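Long-range contacts in transcription factor TAU subunit SFC1 (Schizosaccharomyces pombe, PDB 4BJI), which helps TFIIIC bind box A promoter DNA of tRNA and similar genes, so that the RNA polymerase III initiation machinery can assemble: residues R57-H62 with T123-V127; P86-T90 with Y107-F111; V40-K45 with A74-L78. All coordinates share one frame; numbering follows the deposited sequence.

From the N terminus, helix 35-50 opens contact 3, whose other side, 74-78, starts at the end of helix 71-74 and closes a loop of 28 intervening residues. Inside that loop lies 57-62, the first half of contact 1; its partner 123-127 comes much later, so contacts 3 and 1 cross along the chain. They also touch, Leu59 CD1 lying 3.7 Å from Leu75 CD2. Contact 2, 86-90 with 107-111, closes a short loop within the span of contact 1 and in series after contact 3. Contact 3 packs helix 35-50 on the end of helix 71-74 and the turn into strand 79-82, while contacts 1 and 2 join the helical, four-stranded half to strand 109-111 and the loop beyond.

Contact 1: residues R57-H62 with T123-V127; sequences RALLNH and TKTHV
The side-chain amide nitrogen of Asn61 makes two hydrogen bonds across this contact. ND2 of Asn61 donates to ND1 of His126 over 3.1 Å, and the N-H...N angle of 167° shows a nearly straight bond. ND2 of Asn61 also reaches the carbonyl O of Lys124, again at 3.1 Å and almost as straight. Both acceptors lie in the amide plane of Asn61, so the two bonds together fix the rotation of that amide. On the acceptor side, the donor stands above the Lys124 carbonyl plane and is tilted from the His126 ring plane.

At the surface, helix 56-60 and the turn at its end here meet the loop between strands 109-111 and 139-141. Chi1 of 58° puts CG of His126 between backbone N and carbonyl carbon, which turns ND1 to Asn61 ND2 and CD2 to Ala58 CB. Separately, CB of His126 lies 3.7 Å from CA of Ala58. At the far corner of the ring, NE2 of His126 approaches the edge of the His62 ring, 3.7 Å from CE1. The two imidazole planes are inclined at 60°, a slanting approach. His62 is itself held by ND1, which donates to the Ala58 carbonyl O at 2.8 Å, and its ring meets Trp54 edge-to-face. Arg57, bent at chi2 and chi3, brings CD to 3.2 Å from the same Lys124 carbonyl O.

Two successive ST turns, at Thr123 and Thr125, shape the loop that presents these acceptors. Because ND1 of His126 accepts a hydrogen bond, its proton in a neutral ring would be on NE2; the bond would probably disfavour the doubly protonated form.

Contact 2: residues P86-T90 with Y107-F111; sequences PFRDT and YQALF
Ala109 and Arg88 carry this contact, with Pro86, Gln108 and Phe111 as their chief neighbours. The methyl of Ala109 faces the turn 87-90: its CB is 3.4 Å from the carbonyl O of Arg88 and also meets CG2 of Thr90. The backbone N of Ala109 donates to the carbonyl O of Pro86 at 2.9 Å, joining the start of strand 109-111 to the residue preceding the turn.

Arg88 reaches past the turn to Phe111. With CG anti to the backbone N (chi1 178°) and the chain extended as far as NE, its guanidinium arrives over one face of the Phe111 ring. CZ of Arg88 stands 4.3 Å from the ring centroid and 22° off the normal, which defines a cation-pi contact, although the two planes remain 43° apart. NH1 of Arg88 comes nearest, 3.4 Å from CD2 of Phe111. A salt bridge from NE of Arg88 to OD2 of Asp89, at 3.3 Å, helps to position the group.

Gln108 packs beside Pro86 and Phe87. Its CG lies 3.5 Å from CE1 of Phe87, and its amide is next to CB of Pro86. A water bridges the two sides, donating to the Pro86 carbonyl and accepting from NE2 of Gln108. The same amide also binds the backbone at Trp169 and Thr167, so this buried polar end is satisfied on both atoms.

The turn is type II, with Phe87 O accepting from both N and OG1 of Thr90. It ends the loop joining antiparallel strands 79-82 and 90-93, a beta hairpin, and this loop packs on strand 109-111 of the two-stranded antiparallel sheet.

Contact 3: residues V40-K45 with A74-L78; sequences VIEALK and ALPYL
Ile41 and Leu44 of helix 35-50 pack against Ala74 and Leu78 within the helix-turn-helix (HTH) domain of this TFIIIC subunit, part of the Sfc1 DNA-binding domain. The opposing segment comprises the end of helix 71-74 and the turn leading into strand 79-82. No hydrogen bond spans the two segments; the evidence for their association is apolar contact.

Aliphatic packing forms two patches. In one, CB of Ala74 is met by CG1 of Val40 at 3.6 Å, by CG1 of Ile41 and by CD1 of Leu44. CD1 of Leu44 also touches CD2 of Leu75, their side chains crossing at about a right angle, and Leu44 rests on Leu59 of helix 56-60. In the other patch, CD1 of Leu78 rests against the helix, 3.6 Å from CB of Leu44 and 3.8 Å from the carbonyl O of Ile41. The aliphatic part of Lys45 runs across both methyls of Leu78.

The polar group lies within helix 35-50: NZ of Lys45 forms a salt bridge to OE2 of Glu42 at 2.9 Å, on the carboxylate's syn lone pair.

Aromatic contact is confined to Ile41 and Tyr77. CG1 of Ile41 lies anti to the carbonyl carbon (chi1 -67°) and chi2 is extended, which carries CD1 out to the tyrosine. This methyl makes an off-centre CH-pi contact, 4.0 Å from the ring centroid and 30° off its normal. Tyr77 OH is hydrogen-bonded to the Gly31 carbonyl, at the far end of the ring from its nearest approach to Ile41, where CD1 of Ile41 lies 3.6 Å from CG of Tyr77.

Contact 1: residues R57-H62 with T123-V127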
# COMPACT_ATOMS: atom_id res chain seq x y z
N ARG A 57 -7.25 -2.71 2.60
CA ARG A 57 -8.31 -2.15 1.75
C ARG A 57 -8.25 -2.71 0.33
O ARG A 57 -9.27 -3.09 -0.23
CB ARG A 57 -8.20 -0.62 1.72
CG ARG A 57 -9.33 0.04 0.91
CD ARG A 57 -10.73 -0.45 1.32
NE ARG A 57 -10.99 -0.32 2.75
CZ ARG A 57 -12.08 -0.80 3.35
NH1 ARG A 57 -13.00 -1.45 2.66
NH2 ARG A 57 -12.24 -0.63 4.66
N ALA A 58 -7.06 -2.78 -0.27
CA ALA A 58 -6.95 -3.32 -1.61
C ALA A 58 -7.40 -4.78 -1.67
O ALA A 58 -8.14 -5.17 -2.57
CB ALA A 58 -5.55 -3.12 -2.17
N LEU A 59 -7.04 -5.59 -0.67
CA LEU A 59 -7.53 -6.97 -0.62
C LEU A 59 -9.05 -7.06 -0.49
O LEU A 59 -9.69 -7.86 -1.19
CB LEU A 59 -6.89 -7.73 0.54
CG LEU A 59 -5.46 -8.18 0.27
CD1 LEU A 59 -4.79 -8.61 1.55
CD2 LEU A 59 -5.44 -9.28 -0.79
N LEU A 60 -9.60 -6.25 0.41
CA LEU A 60 -11.05 -6.33 0.62
C LEU A 60 -11.75 -6.09 -0.70
O LEU A 60 -12.79 -6.72 -0.99
CB LEU A 60 -11.50 -5.29 1.63
CG LEU A 60 -11.17 -5.55 3.10
CD1 LEU A 60 -11.44 -4.30 3.89
CD2 LEU A 60 -11.99 -6.73 3.62
N ASN A 61 -11.24 -5.16 -1.51
CA ASN A 61 -11.90 -4.81 -2.77
C ASN A 61 -11.74 -5.88 -3.85
O ASN A 61 -12.38 -5.82 -4.90
CB ASN A 61 -11.43 -3.44 -3.24
CG ASN A 61 -11.88 -2.33 -2.29
OD1 ASN A 61 -12.86 -2.50 -1.56
ND2 ASN A 61 -11.21 -1.23 -2.30
N HIS A 62 -10.94 -6.90 -3.56
CA HIS A 62 -10.81 -8.05 -4.44
C HIS A 62 -11.44 -9.31 -3.85
O HIS A 62 -11.26 -10.40 -4.41
CB HIS A 62 -9.35 -8.36 -4.69
CG HIS A 62 -8.69 -7.40 -5.61
ND1 HIS A 62 -8.30 -6.13 -5.23
CD2 HIS A 62 -8.31 -7.54 -6.90
CE1 HIS A 62 -7.75 -5.52 -6.26
NE2 HIS A 62 -7.74 -6.35 -7.29
N THR A 123 -16.36 6.78 -1.30
CA THR A 123 -15.89 5.56 -1.95
C THR A 123 -14.84 4.85 -1.11
O THR A 123 -14.04 5.50 -0.42
CB THR A 123 -15.29 5.83 -3.35
OG1 THR A 123 -14.77 4.61 -3.89
CG2 THR A 123 -14.18 6.88 -3.28
N LYS A 124 -14.88 3.52 -1.16
CA LYS A 124 -13.96 2.68 -0.41
C LYS A 124 -12.80 2.24 -1.28
O LYS A 124 -12.04 1.37 -0.90
CB LYS A 124 -14.68 1.41 0.08
CG LYS A 124 -15.65 1.58 1.23
CD LYS A 124 -16.23 0.21 1.59
CE LYS A 124 -17.37 0.29 2.59
NZ LYS A 124 -18.29 -0.89 2.47
N THR A 125 -12.68 2.82 -2.46
CA THR A 125 -11.69 2.34 -3.40
C THR A 125 -10.24 2.49 -2.86
O THR A 125 -9.85 3.45 -2.15
CB THR A 125 -11.81 3.04 -4.77
OG1 THR A 125 -10.94 2.40 -5.70
CG2 THR A 125 -11.45 4.52 -4.70
N HIS A 126 -9.43 1.53 -3.27
CA HIS A 126 -7.98 1.56 -3.04
C HIS A 126 -7.23 2.30 -4.17
O HIS A 126 -6.04 2.53 -4.09
CB HIS A 126 -7.48 0.13 -2.95
CG HIS A 126 -7.77 -0.68 -4.18
ND1 HIS A 126 -9.06 -1.01 -4.56
CD2 HIS A 126 -6.96 -1.18 -5.13
CE1 HIS A 126 -9.02 -1.68 -5.70
NE2 HIS A 126 -7.76 -1.82 -6.06
N VAL A 127 -7.96 2.67 -5.23
CA VAL A 127 -7.36 3.31 -6.40
C VAL A 127 -7.27 4.80 -6.18
O VAL A 127 -8.21 5.42 -5.66
CB VAL A 127 -8.24 3.00 -7.64
CG1 VAL A 127 -7.76 3.73 -8.87
CG2 VAL A 127 -8.28 1.52 -7.91

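Contact 2: residues P86-T90 with Y107-F111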
# COMPACT_ATOMS: atom_id res chain seq x y z
N PRO A 86 8.40 2.33 4.10
CA PRO A 86 7.79 2.51 2.78
C PRO A 86 6.74 1.47 2.44
O PRO A 86 6.00 1.68 1.45
CB PRO A 86 8.98 2.44 1.81
CG PRO A 86 10.02 1.67 2.54
CD PRO A 86 9.83 2.02 4.01
N PHE A 87 6.68 0.37 3.21
CA PHE A 87 5.64 -0.64 3.06
C PHE A 87 4.66 -0.66 4.23
O PHE A 87 3.92 -1.62 4.42
CB PHE A 87 6.25 -2.02 2.79
CG PHE A 87 7.18 -2.01 1.61
CD1 PHE A 87 6.69 -2.11 0.30
CD2 PHE A 87 8.54 -1.87 1.78
CE1 PHE A 87 7.54 -2.01 -0.79
CE2 PHE A 87 9.39 -1.79 0.66
CZ PHE A 87 8.87 -1.86 -0.61
N ARG A 88 4.63 0.43 5.02
CA ARG A 88 3.72 0.54 6.17
C ARG A 88 2.30 0.16 5.78
O ARG A 88 1.78 0.59 4.76
CB ARG A 88 3.76 1.96 6.72
CG ARG A 88 2.84 2.23 7.86
CD ARG A 88 2.71 3.75 8.09
NE ARG A 88 1.85 4.05 9.23
CZ ARG A 88 1.67 5.29 9.66
NH1 ARG A 88 2.30 6.27 9.05
NH2 ARG A 88 0.88 5.53 10.70
N ASP A 89 1.69 -0.60 6.65
CA ASP A 89 0.27 -0.97 6.53
C ASP A 89 0.00 -1.89 5.34
O ASP A 89 -1.15 -2.00 4.85
CB ASP A 89 -0.62 0.29 6.47
CG ASP A 89 -0.60 1.05 7.76
OD1 ASP A 89 -0.62 0.42 8.82
OD2 ASP A 89 -0.48 2.29 7.70
N THR A 90 1.04 -2.60 4.87
CA THR A 90 0.87 -3.68 3.92
C THR A 90 1.19 -5.02 4.53
O THR A 90 2.09 -5.14 5.39
CB THR A 90 1.71 -3.53 2.62
OG1 THR A 90 3.11 -3.72 2.87
CG2 THR A 90 1.47 -2.17 1.98
N TYR A 107 4.83 -1.61 -5.11
CA TYR A 107 3.96 -1.99 -4.02
C TYR A 107 4.10 -1.08 -2.81
O TYR A 107 3.42 -1.27 -1.80
CB TYR A 107 4.20 -3.45 -3.59
CG TYR A 107 4.13 -4.41 -4.74
CD1 TYR A 107 3.08 -4.36 -5.63
CD2 TYR A 107 5.16 -5.30 -4.97
CE1 TYR A 107 3.03 -5.23 -6.72
CE2 TYR A 107 5.12 -6.16 -6.04
CZ TYR A 107 4.07 -6.10 -6.89
OH TYR A 107 4.08 -7.00 -7.97
N GLN A 108 4.98 -0.08 -2.89
CA GLN A 108 5.14 0.85 -1.77
C GLN A 108 3.83 1.55 -1.45
O GLN A 108 3.01 1.80 -2.35
CB GLN A 108 6.22 1.90 -2.06
CG GLN A 108 7.60 1.28 -2.07
CD GLN A 108 8.76 2.23 -2.21
OE1 GLN A 108 9.78 1.84 -2.82
NE2 GLN A 108 8.66 3.43 -1.67
N ALA A 109 3.64 1.84 -0.16
CA ALA A 109 2.46 2.49 0.38
C ALA A 109 2.74 3.89 0.82
O ALA A 109 3.77 4.17 1.44
CB ALA A 109 1.97 1.68 1.59
N LEU A 110 1.84 4.80 0.43
CA LEU A 110 1.90 6.19 0.89
C LEU A 110 0.70 6.46 1.78
O LEU A 110 -0.44 6.24 1.35
CB LEU A 110 1.95 7.16 -0.28
CG LEU A 110 3.21 7.11 -1.14
CD1 LEU A 110 2.96 6.31 -2.34
CD2 LEU A 110 3.59 8.50 -1.51
N PHE A 111 0.96 6.87 3.01
CA PHE A 111 -0.07 7.14 4.01
C PHE A 111 -0.26 8.65 4.10
O PHE A 111 0.72 9.43 4.06
CB PHE A 111 0.34 6.62 5.41
CG PHE A 111 -0.51 7.14 6.54
CD1 PHE A 111 -1.79 6.67 6.75
CD2 PHE A 111 -0.01 8.10 7.40
CE1 PHE A 111 -2.56 7.15 7.80
CE2 PHE A 111 -0.77 8.59 8.44
CZ PHE A 111 -2.04 8.12 8.64
O HOH W 1 6.59 4.35 0.26

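Contact 3: residues V40-K45 with A74-L78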
# COMPACT_ATOMS: atom_id res chain seq x y z
N VAL A 40 -11.35 -18.19 3.47
CA VAL A 40 -10.72 -16.90 3.21
C VAL A 40 -9.26 -17.07 2.85
O VAL A 40 -8.77 -16.42 1.90
CB VAL A 40 -10.86 -15.95 4.42
CG1 VAL A 40 -10.32 -14.57 4.10
CG2 VAL A 40 -12.34 -15.87 4.86
N ILE A 41 -8.57 -17.98 3.54
CA ILE A 41 -7.18 -18.30 3.23
C ILE A 41 -7.06 -18.79 1.79
O ILE A 41 -6.16 -18.33 1.05
CB ILE A 41 -6.64 -19.34 4.22
CG1 ILE A 41 -6.55 -18.76 5.63
CG2 ILE A 41 -5.29 -19.89 3.72
CD1 ILE A 41 -6.25 -19.81 6.70
N GLU A 42 -7.95 -19.66 1.34
CA GLU A 42 -7.91 -20.13 -0.03
C GLU A 42 -8.13 -19.04 -1.07
O GLU A 42 -7.50 -19.07 -2.14
CB GLU A 42 -8.89 -21.29 -0.23
CG GLU A 42 -8.51 -22.53 0.59
CD GLU A 42 -7.09 -22.97 0.35
OE1 GLU A 42 -6.71 -23.14 -0.82
OE2 GLU A 42 -6.34 -23.10 1.33
N ALA A 43 -8.97 -18.06 -0.76
CA ALA A 43 -9.19 -16.92 -1.64
C ALA A 43 -7.97 -16.00 -1.68
O ALA A 43 -7.68 -15.36 -2.70
CB ALA A 43 -10.41 -16.16 -1.20
N LEU A 44 -7.26 -15.88 -0.55
CA LEU A 44 -6.08 -15.02 -0.48
C LEU A 44 -4.88 -15.58 -1.21
O LEU A 44 -4.05 -14.82 -1.74
CB LEU A 44 -5.67 -14.80 0.97
CG LEU A 44 -6.56 -13.87 1.77
CD1 LEU A 44 -6.20 -13.94 3.24
CD2 LEU A 44 -6.43 -12.45 1.24
N LYS A 45 -4.74 -16.90 -1.27
CA LYS A 45 -3.54 -17.48 -1.84
C LYS A 45 -3.23 -16.98 -3.26
O LYS A 45 -2.11 -16.53 -3.51
CB LYS A 45 -3.60 -19.03 -1.77
CG LYS A 45 -3.31 -19.59 -0.35
CD LYS A 45 -3.50 -21.09 -0.32
CE LYS A 45 -3.10 -21.67 1.04
NZ LYS A 45 -3.44 -23.14 1.11
N ALA A 74 -7.39 -14.41 8.81
CA ALA A 74 -6.82 -15.23 7.74
C ALA A 74 -5.40 -14.76 7.34
O ALA A 74 -4.52 -15.58 7.05
CB ALA A 74 -7.75 -15.20 6.52
N LEU A 75 -5.20 -13.44 7.33
CA LEU A 75 -3.93 -12.87 6.84
C LEU A 75 -2.70 -13.46 7.56
O LEU A 75 -1.70 -13.73 6.92
CB LEU A 75 -3.94 -11.34 6.88
CG LEU A 75 -4.72 -10.70 5.72
CD1 LEU A 75 -5.11 -9.29 5.98
CD2 LEU A 75 -3.92 -10.82 4.41
N PRO A 76 -2.78 -13.67 8.89
CA PRO A 76 -1.60 -14.17 9.60
C PRO A 76 -1.16 -15.58 9.22
O PRO A 76 -0.06 -16.04 9.57
CB PRO A 76 -2.05 -14.12 11.08
CG PRO A 76 -3.00 -13.03 11.13
CD PRO A 76 -3.80 -13.22 9.86
N TYR A 77 -2.02 -16.28 8.48
CA TYR A 77 -1.65 -17.60 7.99
C TYR A 77 -0.77 -17.57 6.74
O TYR A 77 -0.16 -18.58 6.39
CB TYR A 77 -2.90 -18.45 7.69
CG TYR A 77 -3.56 -18.99 8.94
CD1 TYR A 77 -4.51 -18.26 9.63
CD2 TYR A 77 -3.17 -20.21 9.46
CE1 TYR A 77 -5.09 -18.75 10.80
CE2 TYR A 77 -3.74 -20.71 10.63
CZ TYR A 77 -4.69 -19.97 11.28
OH TYR A 77 -5.25 -20.49 12.43
N LEU A 78 -0.68 -16.40 6.09
CA LEU A 78 0.01 -16.27 4.82
C LEU A 78 1.01 -15.12 4.74
O LEU A 78 1.79 -15.08 3.80
CB LEU A 78 -0.99 -16.05 3.69
CG LEU A 78 -2.02 -17.14 3.48
CD1 LEU A 78 -3.00 -16.70 2.43
CD2 LEU A 78 -1.36 -18.46 3.11